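Local coordinates for oligopeptide ABC transporter, periplasmic oligopeptide-binding protein, putative (Thermotoga maritima MSB8, PDB 5IPW), which probably binds oligopeptides in the periplasm and hands them to a membrane-bound ABC transporter for uptake, at residues Leu290-Gly295 with Thr315-Asn320; Asn375-Asn380 with Trp454-Glu459; Ile507-Glu512 with Asp516-Gly521; Ser523-Tyr528 with Pro546-Val551. All blocks are in the same frame, centred on the assembly; numbering follows the deposited sequence.

How the contacts relate
These four contacts illustrate how a large periplasmic binding protein joins its helices and loops. Along the chain they follow one another in series. Contact 1 joins helices 285-293 and 311-324, while contact 2 pairs helices 371-379 and 448-462; their centres lie about 28 Å apart, with nearest atoms about 5 Å apart and not touching. Contacts 3 and 4 form one continuous patch, their centres about 10 Å apart: Ile-526 CD1 of contact 4 packs 3.5 Å from Tyr-519 CD1 and 3.7 Å from Pro-509 CB of contact 3. That pair lies across the chain's centre from contact 1, whose centre is about 42 Å from that of contact 3 and about 52 Å from that of contact 4.

Contact 1 (Leu290-Gly295 with Thr315-Asn320); sequences LKAISG and TLLMEN
Ile-293, in the last turn of helix 285-293, carries most of this helix-to-helix packing by sending its two branches to different residues of helix 311-324. The longer branch ends at CD1, which lies against Leu-316 CD2, the two side chains crossing at about a right angle. With CG1 anti to the carbonyl carbon (chi1 -83°), CG2 stands anti to the backbone N and comes up to the Asn-320 side chain, against its amide group and CB (CG2 to CB 3.7 Å). Deeper in, Ala-292 CB meets Leu-317 CD2 at 4.3 Å, and both residues continue inward onto Ile-600 of strand 599-602, so both helices rest side chains on the same strand.

The next shell fixes the amide. Asn-320 ND2 turns back to donate to Leu-316 O (2.9 Å), nearly in its own amide plane; that carbonyl also accepts from Asn-320 N, the two donors arriving from opposite faces of its plane. Beyond Ile-293 the first helix ends in a Schellman motif, with Gly-295 at positive phi; Gly-295 N bonds back into the last turn, to Ala-292 O (3.0 Å). A water bridges Ile-293 O (3.0 Å) and Asn-320 OD1 (2.6 Å), donating to both.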
# COMPACT_ATOMS: atom_id res chain seq x y z
N LEU A 290 -7.29 8.59 -24.60
CA LEU A 290 -7.84 9.63 -25.46
C LEU A 290 -8.73 10.61 -24.71
O LEU A 290 -8.77 11.79 -25.03
CB LEU A 290 -8.63 9.01 -26.62
CG LEU A 290 -7.78 8.30 -27.68
CD1 LEU A 290 -8.69 7.63 -28.69
CD2 LEU A 290 -6.83 9.27 -28.38
N LYS A 291 -9.45 10.11 -23.71
CA LYS A 291 -10.35 10.95 -22.93
C LYS A 291 -9.56 11.79 -21.93
O LYS A 291 -9.89 12.96 -21.70
CB LYS A 291 -11.39 10.09 -22.22
CG LYS A 291 -12.30 9.35 -23.18
CD LYS A 291 -13.39 8.57 -22.47
CE LYS A 291 -14.72 9.32 -22.49
NZ LYS A 291 -15.46 9.06 -23.76
N ALA A 292 -8.52 11.19 -21.36
CA ALA A 292 -7.58 11.91 -20.51
C ALA A 292 -6.98 13.09 -21.26
O ALA A 292 -7.06 14.24 -20.83
CB ALA A 292 -6.47 10.98 -20.07
N ILE A 293 -6.39 12.78 -22.41
CA ILE A 293 -5.71 13.74 -23.27
C ILE A 293 -6.64 14.84 -23.79
O ILE A 293 -6.19 15.96 -24.06
CB ILE A 293 -5.07 12.97 -24.44
CG1 ILE A 293 -3.72 12.42 -23.99
CG2 ILE A 293 -4.88 13.84 -25.66
CD1 ILE A 293 -3.17 11.38 -24.93
N SER A 294 -7.92 14.52 -23.94
CA SER A 294 -8.89 15.48 -24.45
C SER A 294 -9.50 16.32 -23.35
O SER A 294 -10.38 17.14 -23.61
CB SER A 294 -10.02 14.74 -25.17
OG SER A 294 -9.52 13.59 -25.83
N GLY A 295 -9.05 16.11 -22.11
CA GLY A 295 -9.58 16.85 -20.97
C GLY A 295 -10.99 16.44 -20.61
O GLY A 295 -11.78 17.26 -20.14
N THR A 315 4.80 11.19 -22.26
CA THR A 315 5.03 12.30 -23.19
C THR A 315 3.71 12.86 -23.69
O THR A 315 3.48 14.07 -23.66
CB THR A 315 5.86 11.84 -24.41
OG1 THR A 315 7.19 11.52 -24.00
CG2 THR A 315 5.92 12.93 -25.49
N LEU A 316 2.84 11.97 -24.15
CA LEU A 316 1.57 12.37 -24.71
C LEU A 316 0.69 13.11 -23.70
O LEU A 316 0.03 14.09 -24.05
CB LEU A 316 0.84 11.13 -25.24
CG LEU A 316 -0.09 11.36 -26.43
CD1 LEU A 316 0.71 11.82 -27.64
CD2 LEU A 316 -0.83 10.08 -26.76
N LEU A 317 0.69 12.65 -22.45
CA LEU A 317 -0.05 13.32 -21.37
C LEU A 317 0.50 14.72 -21.13
O LEU A 317 -0.25 15.69 -21.01
CB LEU A 317 0.04 12.52 -20.07
CG LEU A 317 -0.76 11.22 -20.01
CD1 LEU A 317 -0.18 10.28 -18.96
CD2 LEU A 317 -2.23 11.49 -19.73
N MET A 318 1.82 14.81 -21.07
CA MET A 318 2.48 16.10 -20.90
C MET A 318 2.18 17.01 -22.08
O MET A 318 1.65 18.11 -21.89
CB MET A 318 3.98 15.91 -20.72
CG MET A 318 4.36 15.13 -19.46
SD MET A 318 4.49 16.07 -17.92
CE MET A 318 3.46 17.53 -18.17
N GLU A 319 2.48 16.54 -23.29
CA GLU A 319 2.25 17.33 -24.51
C GLU A 319 0.82 17.85 -24.59
O GLU A 319 0.59 18.95 -25.08
CB GLU A 319 2.56 16.52 -25.77
CG GLU A 319 4.03 16.15 -25.96
CD GLU A 319 4.92 17.32 -26.32
OE1 GLU A 319 4.41 18.43 -26.60
OE2 GLU A 319 6.16 17.11 -26.34
N ASN A 320 -0.13 17.08 -24.09
CA ASN A 320 -1.54 17.49 -24.17
C ASN A 320 -2.12 18.24 -22.96
O ASN A 320 -3.29 18.65 -23.02
CB ASN A 320 -2.40 16.27 -24.48
CG ASN A 320 -2.37 15.92 -25.95
OD1 ASN A 320 -3.20 16.39 -26.71
ND2 ASN A 320 -1.41 15.10 -26.34
O HOH W 1 -5.36 17.85 -26.24

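Contact 2 (Asn375-Asn380 with Trp454-Glu459); sequences NEILFN and WTMVKE
Helix 448-462, the helical leg of a beta-alpha-beta unit between the parallel neighbouring strands 440-445 and 467-472, meets the end of helix 371-379 at the protein surface through Met-456, which touches both Ile-377 and Leu-378. The backbones stay well apart, with Leu-378 CA and Met-456 CA 9.8 Å from each other, and the side chains do all the bridging.

Met-456 runs out toward the other helix and then bends at its last torsion (chi3 43°), which presents sulfur and methyl to different partners. The methyl CE meets Ile-377 CD1 tip to tip at 3.4 Å. SD instead lies beside the end of Leu-378, 3.5 Å from CD1 and 3.8 Å from CG, as these two chains slide past each other in opposite directions. Leu-378 also leans on Asp-452 and Val-453, one turn earlier on the same partner helix.

Flanking residues tie helix 448-462 to the rest of the fold. Trp-454 points away, its NE1 hydrogen-bonded to Ser-339 OG, and Lys-458 NZ reaches Val-468 O on the following strand. Helix 371-379 finishes in a wider pi-type turn whose closing bonds are weak, after which Asn-380 adopts positive phi.

With one thioether set between two aliphatic branched side chains, the pairing is apolar, resting on van der Waals contact and the burial of a modest 141 Å² in a partly solvent-exposed setting.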
# COMPACT_ATOMS: atom_id res chain seq x y z
N ASN A 375 18.87 4.70 -16.43
CA ASN A 375 17.79 5.69 -16.40
C ASN A 375 17.52 6.21 -17.81
O ASN A 375 16.44 6.00 -18.36
CB ASN A 375 18.17 6.84 -15.45
CG ASN A 375 16.98 7.40 -14.67
OD1 ASN A 375 15.97 6.72 -14.47
ND2 ASN A 375 17.12 8.63 -14.21
N GLU A 376 18.53 6.84 -18.41
CA GLU A 376 18.36 7.55 -19.68
C GLU A 376 17.79 6.69 -20.81
O GLU A 376 16.86 7.11 -21.50
CB GLU A 376 19.70 8.16 -20.16
CG GLU A 376 20.44 9.07 -19.18
CD GLU A 376 19.59 10.16 -18.55
OE1 GLU A 376 18.70 10.71 -19.25
OE2 GLU A 376 19.81 10.47 -17.36
N ILE A 377 18.33 5.49 -21.01
CA ILE A 377 18.01 4.71 -22.22
C ILE A 377 16.74 3.88 -22.06
O ILE A 377 15.86 3.95 -22.91
CB ILE A 377 19.14 3.74 -22.65
CG1 ILE A 377 20.52 4.34 -22.41
CG2 ILE A 377 18.98 3.35 -24.11
CD1 ILE A 377 21.23 3.68 -21.26
N LEU A 378 16.68 3.10 -20.99
CA LEU A 378 15.58 2.14 -20.80
C LEU A 378 14.33 2.79 -20.25
O LEU A 378 13.21 2.45 -20.63
CB LEU A 378 16.02 1.01 -19.87
CG LEU A 378 16.84 -0.10 -20.52
CD1 LEU A 378 17.38 -1.03 -19.45
CD2 LEU A 378 16.03 -0.87 -21.55
N PHE A 379 14.54 3.73 -19.34
CA PHE A 379 13.47 4.41 -18.65
C PHE A 379 13.04 5.76 -19.25
O PHE A 379 11.98 6.28 -18.91
CB PHE A 379 13.88 4.62 -17.20
CG PHE A 379 13.84 3.38 -16.36
CD1 PHE A 379 12.79 2.47 -16.47
CD2 PHE A 379 14.84 3.13 -15.42
CE1 PHE A 379 12.75 1.34 -15.69
CE2 PHE A 379 14.80 2.00 -14.63
CZ PHE A 379 13.75 1.10 -14.77
N ASN A 380 13.88 6.34 -20.11
CA ASN A 380 13.47 7.47 -20.96
C ASN A 380 13.17 8.86 -20.31
O ASN A 380 12.22 9.51 -20.74
CB ASN A 380 12.25 7.03 -21.78
CG ASN A 380 12.05 7.85 -23.04
OD1 ASN A 380 11.23 8.77 -23.07
ND2 ASN A 380 12.79 7.52 -24.09
N TRP A 454 19.91 -5.77 -17.13
CA TRP A 454 21.15 -6.41 -16.69
C TRP A 454 22.07 -6.77 -17.85
O TRP A 454 23.28 -6.92 -17.64
CB TRP A 454 20.81 -7.61 -15.80
CG TRP A 454 20.16 -7.13 -14.55
CD1 TRP A 454 18.82 -6.97 -14.33
CD2 TRP A 454 20.82 -6.69 -13.36
NE1 TRP A 454 18.61 -6.48 -13.07
CE2 TRP A 454 19.82 -6.30 -12.45
CE3 TRP A 454 22.16 -6.60 -12.97
CZ2 TRP A 454 20.11 -5.83 -11.17
CZ3 TRP A 454 22.45 -6.13 -11.69
CH2 TRP A 454 21.44 -5.74 -10.81
N THR A 455 21.52 -6.88 -19.05
CA THR A 455 22.32 -6.92 -20.28
C THR A 455 23.26 -5.71 -20.36
O THR A 455 24.39 -5.83 -20.82
CB THR A 455 21.44 -6.96 -21.53
OG1 THR A 455 20.62 -8.13 -21.51
CG2 THR A 455 22.29 -6.97 -22.81
N MET A 456 22.79 -4.55 -19.92
CA MET A 456 23.63 -3.36 -19.88
C MET A 456 24.65 -3.45 -18.76
O MET A 456 25.76 -2.96 -18.90
CB MET A 456 22.78 -2.11 -19.70
CG MET A 456 21.85 -1.83 -20.87
SD MET A 456 20.66 -0.51 -20.54
CE MET A 456 21.72 0.69 -19.74
N VAL A 457 24.27 -4.08 -17.65
CA VAL A 457 25.17 -4.27 -16.50
C VAL A 457 26.29 -5.28 -16.83
O VAL A 457 27.36 -5.25 -16.21
CB VAL A 457 24.40 -4.73 -15.23
CG1 VAL A 457 25.35 -4.97 -14.06
CG2 VAL A 457 23.35 -3.69 -14.85
N LYS A 458 26.02 -6.16 -17.79
CA LYS A 458 27.04 -7.02 -18.38
C LYS A 458 28.28 -6.20 -18.74
O LYS A 458 29.38 -6.51 -18.30
CB LYS A 458 26.49 -7.72 -19.63
CG LYS A 458 27.32 -8.88 -20.15
CD LYS A 458 26.57 -9.63 -21.24
CE LYS A 458 27.51 -10.44 -22.13
NZ LYS A 458 28.42 -11.32 -21.34
N GLU A 459 28.07 -5.13 -19.50
CA GLU A 459 29.15 -4.21 -19.86
C GLU A 459 29.80 -3.55 -18.65
O GLU A 459 31.01 -3.52 -18.55
CB GLU A 459 28.64 -3.11 -20.81
CG GLU A 459 28.56 -3.54 -22.27
CD GLU A 459 29.93 -3.82 -22.88
OE1 GLU A 459 30.84 -2.96 -22.75
OE2 GLU A 459 30.08 -4.89 -23.49

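Contact 3 (Ile507-Glu512 with Asp516-Gly521); sequences IFPGSE and DFWYIG
A backbone CH group serves as the donor to an aromatic face here: Pro-509 CA sits 3.6 Å from the centroid of the Tyr-519 ring and 21° off its normal, a CH-pi contact. Pro-509 occupies the second position of a type II beta turn from Phe-508 to Ser-511, in which Gly-510 takes the positive phi, and Ser-511 OG closes back on Phe-508 O at 2.8 Å. Both segments belong to the long loop between strand 489-494 and helix 523-534.

The proline ring is shared between two aromatics. Its CB lies 3.9 Å from Tyr-519 CD1, while CG reaches Trp-518 CH2 at 3.7 Å, crossing that side chain at about a right angle. Tyr-519 CG stands between its own backbone N and carbonyl carbon (chi1 62°), turning the ring toward the proline. On the opposite face of the tyrosine lies Asp-516 O.

The polar ends of both aromatics find partners in the chain just before the turn. Trp-518 NE1 bonds to Val-506 O, and its ring stacks on Trp-587. Asp-516 forms an Asx turn with Trp-518 N and a salt bridge to Arg-340. Tyr-519 OH bonds to Met-505 O and also accepts from a water at 2.6 Å, which in turn accepts from Glu-512 N at 3.1 Å.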
# COMPACT_ATOMS: atom_id res chain seq x y z
N ILE A 507 12.50 -6.88 3.89
CA ILE A 507 13.39 -6.26 4.85
C ILE A 507 13.77 -7.27 5.92
O ILE A 507 14.94 -7.36 6.30
CB ILE A 507 12.75 -5.00 5.48
CG1 ILE A 507 12.99 -3.77 4.59
CG2 ILE A 507 13.37 -4.67 6.83
CD1 ILE A 507 12.67 -3.96 3.13
N PHE A 508 12.79 -8.03 6.40
CA PHE A 508 12.99 -8.92 7.54
C PHE A 508 12.91 -10.40 7.17
O PHE A 508 11.85 -10.88 6.78
CB PHE A 508 11.95 -8.60 8.61
CG PHE A 508 12.02 -7.19 9.09
CD1 PHE A 508 13.08 -6.77 9.87
CD2 PHE A 508 11.03 -6.28 8.76
CE1 PHE A 508 13.16 -5.47 10.32
CE2 PHE A 508 11.10 -4.97 9.21
CZ PHE A 508 12.17 -4.57 10.00
N PRO A 509 14.04 -11.12 7.30
CA PRO A 509 14.00 -12.56 7.13
C PRO A 509 13.04 -13.23 8.10
O PRO A 509 12.98 -12.85 9.26
CB PRO A 509 15.44 -12.98 7.43
CG PRO A 509 16.25 -11.80 7.03
CD PRO A 509 15.42 -10.61 7.39
N GLY A 510 12.27 -14.19 7.60
CA GLY A 510 11.34 -14.96 8.43
C GLY A 510 10.19 -14.17 9.02
O GLY A 510 9.60 -14.59 10.03
N SER A 511 9.85 -13.04 8.42
CA SER A 511 8.68 -12.27 8.84
C SER A 511 7.41 -12.79 8.16
O SER A 511 6.30 -12.45 8.58
CB SER A 511 8.87 -10.79 8.52
OG SER A 511 9.13 -10.61 7.15
N GLU A 512 7.57 -13.59 7.11
CA GLU A 512 6.43 -14.17 6.39
C GLU A 512 6.71 -15.64 6.06
O GLU A 512 7.85 -16.09 6.12
CB GLU A 512 6.14 -13.38 5.10
CG GLU A 512 5.83 -11.90 5.32
CD GLU A 512 5.27 -11.21 4.08
OE1 GLU A 512 4.26 -11.70 3.53
OE2 GLU A 512 5.82 -10.17 3.65
N ASP A 516 12.12 -13.87 0.64
CA ASP A 516 12.64 -13.16 -0.52
C ASP A 516 13.88 -13.88 -1.01
O ASP A 516 14.52 -14.60 -0.27
CB ASP A 516 13.00 -11.72 -0.18
CG ASP A 516 13.35 -10.92 -1.42
OD1 ASP A 516 12.42 -10.52 -2.14
OD2 ASP A 516 14.56 -10.71 -1.68
N PHE A 517 14.21 -13.64 -2.26
CA PHE A 517 15.35 -14.29 -2.88
C PHE A 517 16.65 -14.12 -2.12
O PHE A 517 17.45 -15.06 -2.08
CB PHE A 517 15.52 -13.80 -4.31
CG PHE A 517 14.34 -14.08 -5.18
CD1 PHE A 517 13.88 -15.37 -5.35
CD2 PHE A 517 13.68 -13.04 -5.82
CE1 PHE A 517 12.78 -15.63 -6.14
CE2 PHE A 517 12.58 -13.30 -6.62
CZ PHE A 517 12.13 -14.59 -6.79
N TRP A 518 16.88 -12.95 -1.53
CA TRP A 518 18.20 -12.63 -0.97
C TRP A 518 18.58 -13.51 0.23
O TRP A 518 19.75 -13.76 0.44
CB TRP A 518 18.40 -11.13 -0.67
CG TRP A 518 17.73 -10.56 0.58
CD1 TRP A 518 16.54 -9.90 0.64
CD2 TRP A 518 18.27 -10.55 1.91
NE1 TRP A 518 16.28 -9.51 1.93
CE2 TRP A 518 17.33 -9.89 2.73
CE3 TRP A 518 19.44 -11.04 2.49
CZ2 TRP A 518 17.51 -9.73 4.11
CZ3 TRP A 518 19.62 -10.88 3.87
CH2 TRP A 518 18.66 -10.23 4.66
N TYR A 519 17.60 -14.00 0.98
CA TYR A 519 17.89 -14.90 2.09
C TYR A 519 17.26 -16.27 1.96
O TYR A 519 17.20 -17.01 2.94
CB TYR A 519 17.49 -14.27 3.43
CG TYR A 519 16.02 -13.98 3.60
CD1 TYR A 519 15.15 -14.94 4.10
CD2 TYR A 519 15.51 -12.73 3.29
CE1 TYR A 519 13.81 -14.66 4.27
CE2 TYR A 519 14.17 -12.45 3.45
CZ TYR A 519 13.32 -13.41 3.94
OH TYR A 519 11.99 -13.14 4.11
N ILE A 520 16.83 -16.63 0.76
CA ILE A 520 16.02 -17.83 0.59
C ILE A 520 16.78 -19.10 0.97
O ILE A 520 16.22 -19.97 1.64
CB ILE A 520 15.40 -17.91 -0.83
CG1 ILE A 520 14.31 -18.98 -0.88
CG2 ILE A 520 16.45 -18.18 -1.90
CD1 ILE A 520 13.46 -18.91 -2.12
N GLY A 521 18.05 -19.19 0.59
CA GLY A 521 18.91 -20.29 1.00
C GLY A 521 19.09 -20.43 2.51
O GLY A 521 19.31 -21.53 3.00
O HOH W 2 9.85 -14.17 5.16

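Contact 4 (Ser523-Tyr528 with Pro546-Val551); sequences SGWISY and PEPPEV
The first turn of helix 523-534 runs beside an extended, proline-rich stretch of loop, and the backbones come closest where Trp-525 CA and Glu-547 CA stand 6.3 Å apart. From Pro-546 to Pro-549 the phi and psi values are polyproline II-like, with Glu-547 at -80°/146°, and Pro-549 then takes the N-cap position of helix 550-564.

Trp-525 supplies the surface for this meeting. The five-membered part of its indole receives Glu-547 CA, 3.9 Å from the ring centroid and almost directly above it, a CH-pi contact. Glu-547 CG continues over the same face toward the benzo part, 3.8 Å from Trp-525 CE3. With its chain extended beyond CG, the glutamate lays its carboxylate nearly flat above the ring, the two planes 19° apart.

In the fold, the contact joins the start of one helix to the lead-in of the next, the chain having looped out and returned between them. Helix 550-564 adds Tyr-553, which touches both Trp-525 and Pro-548 and whose OH is hydrogen-bonded to Glu-547 OE2.

Pro-548 crosses the tryptophan side chain at a slant, its CD 3.5 Å from Trp-525 CB, while its ring also touches Trp-522. Pro-546 O approaches Trp-525 CD1 obliquely at 3.3 Å, and Trp-525 NE1 is hydrogen-bonded to Gly-545 O.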
# COMPACT_ATOMS: atom_id res chain seq x y z
N SER A 523 16.69 -19.93 4.68
CA SER A 523 15.36 -20.22 5.26
C SER A 523 15.35 -21.36 6.28
O SER A 523 14.54 -21.36 7.20
CB SER A 523 14.35 -20.53 4.16
OG SER A 523 14.17 -19.42 3.30
N GLY A 524 16.23 -22.34 6.09
CA GLY A 524 16.36 -23.45 7.03
C GLY A 524 16.76 -22.94 8.40
O GLY A 524 16.05 -23.13 9.39
N TRP A 525 17.90 -22.26 8.44
CA TRP A 525 18.46 -21.72 9.68
C TRP A 525 17.60 -20.62 10.31
O TRP A 525 17.42 -20.59 11.53
CB TRP A 525 19.87 -21.19 9.44
CG TRP A 525 20.87 -22.29 9.28
CD1 TRP A 525 21.31 -22.85 8.12
CD2 TRP A 525 21.54 -22.98 10.34
NE1 TRP A 525 22.22 -23.84 8.39
CE2 TRP A 525 22.38 -23.94 9.74
CE3 TRP A 525 21.52 -22.87 11.73
CZ2 TRP A 525 23.20 -24.79 10.49
CZ3 TRP A 525 22.33 -23.71 12.48
CH2 TRP A 525 23.15 -24.66 11.86
N ILE A 526 17.07 -19.73 9.47
CA ILE A 526 16.19 -18.66 9.93
C ILE A 526 14.97 -19.23 10.66
O ILE A 526 14.53 -18.69 11.67
CB ILE A 526 15.73 -17.76 8.76
CG1 ILE A 526 16.91 -16.96 8.23
CG2 ILE A 526 14.61 -16.81 9.19
CD1 ILE A 526 16.71 -16.43 6.83
N SER A 527 14.42 -20.31 10.12
CA SER A 527 13.27 -20.97 10.73
C SER A 527 13.68 -21.69 12.02
O SER A 527 12.94 -21.70 13.00
CB SER A 527 12.67 -21.95 9.72
OG SER A 527 11.39 -22.37 10.13
N TYR A 528 14.88 -22.30 11.99
CA TYR A 528 15.47 -22.93 13.18
C TYR A 528 15.71 -21.91 14.30
O TYR A 528 15.46 -22.19 15.48
CB TYR A 528 16.76 -23.67 12.79
CG TYR A 528 17.55 -24.26 13.94
CD1 TYR A 528 16.94 -25.03 14.93
CD2 TYR A 528 18.93 -24.06 14.03
CE1 TYR A 528 17.66 -25.57 15.98
CE2 TYR A 528 19.66 -24.60 15.08
CZ TYR A 528 19.02 -25.35 16.05
OH TYR A 528 19.73 -25.89 17.10
N PRO A 546 24.84 -23.77 4.71
CA PRO A 546 25.56 -22.65 5.32
C PRO A 546 24.66 -21.88 6.27
O PRO A 546 23.49 -21.65 5.96
CB PRO A 546 25.94 -21.77 4.11
CG PRO A 546 25.74 -22.63 2.91
CD PRO A 546 24.64 -23.57 3.27
N GLU A 547 25.21 -21.52 7.43
CA GLU A 547 24.52 -20.66 8.38
C GLU A 547 24.65 -19.22 7.90
O GLU A 547 25.67 -18.87 7.29
CB GLU A 547 25.12 -20.83 9.77
CG GLU A 547 24.25 -20.29 10.89
CD GLU A 547 24.79 -20.60 12.28
OE1 GLU A 547 25.88 -21.21 12.38
OE2 GLU A 547 24.12 -20.23 13.27
N PRO A 548 23.63 -18.38 8.15
CA PRO A 548 23.72 -16.95 7.78
C PRO A 548 24.64 -16.16 8.70
O PRO A 548 24.86 -16.59 9.84
CB PRO A 548 22.28 -16.44 7.95
CG PRO A 548 21.64 -17.39 8.90
CD PRO A 548 22.27 -18.73 8.61
N PRO A 549 25.14 -15.01 8.23
CA PRO A 549 25.80 -14.02 9.09
C PRO A 549 24.97 -13.68 10.33
O PRO A 549 23.75 -13.82 10.32
CB PRO A 549 25.92 -12.79 8.19
CG PRO A 549 25.95 -13.32 6.81
CD PRO A 549 25.20 -14.62 6.81
N GLU A 550 25.63 -13.23 11.39
CA GLU A 550 24.95 -12.90 12.65
C GLU A 550 24.03 -11.68 12.50
O GLU A 550 23.01 -11.56 13.18
CB GLU A 550 25.98 -12.65 13.75
CG GLU A 550 25.44 -12.80 15.17
CD GLU A 550 24.90 -14.20 15.44
OE1 GLU A 550 25.50 -15.18 14.94
OE2 GLU A 550 23.89 -14.33 16.16
N VAL A 551 24.41 -10.79 11.60
CA VAL A 551 23.64 -9.59 11.32
C VAL A 551 22.26 -9.91 10.73
O VAL A 551 21.31 -9.13 10.88
CB VAL A 551 24.46 -8.64 10.41
CG1 VAL A 551 24.56 -9.17 8.99
CG2 VAL A 551 23.90 -7.23 10.45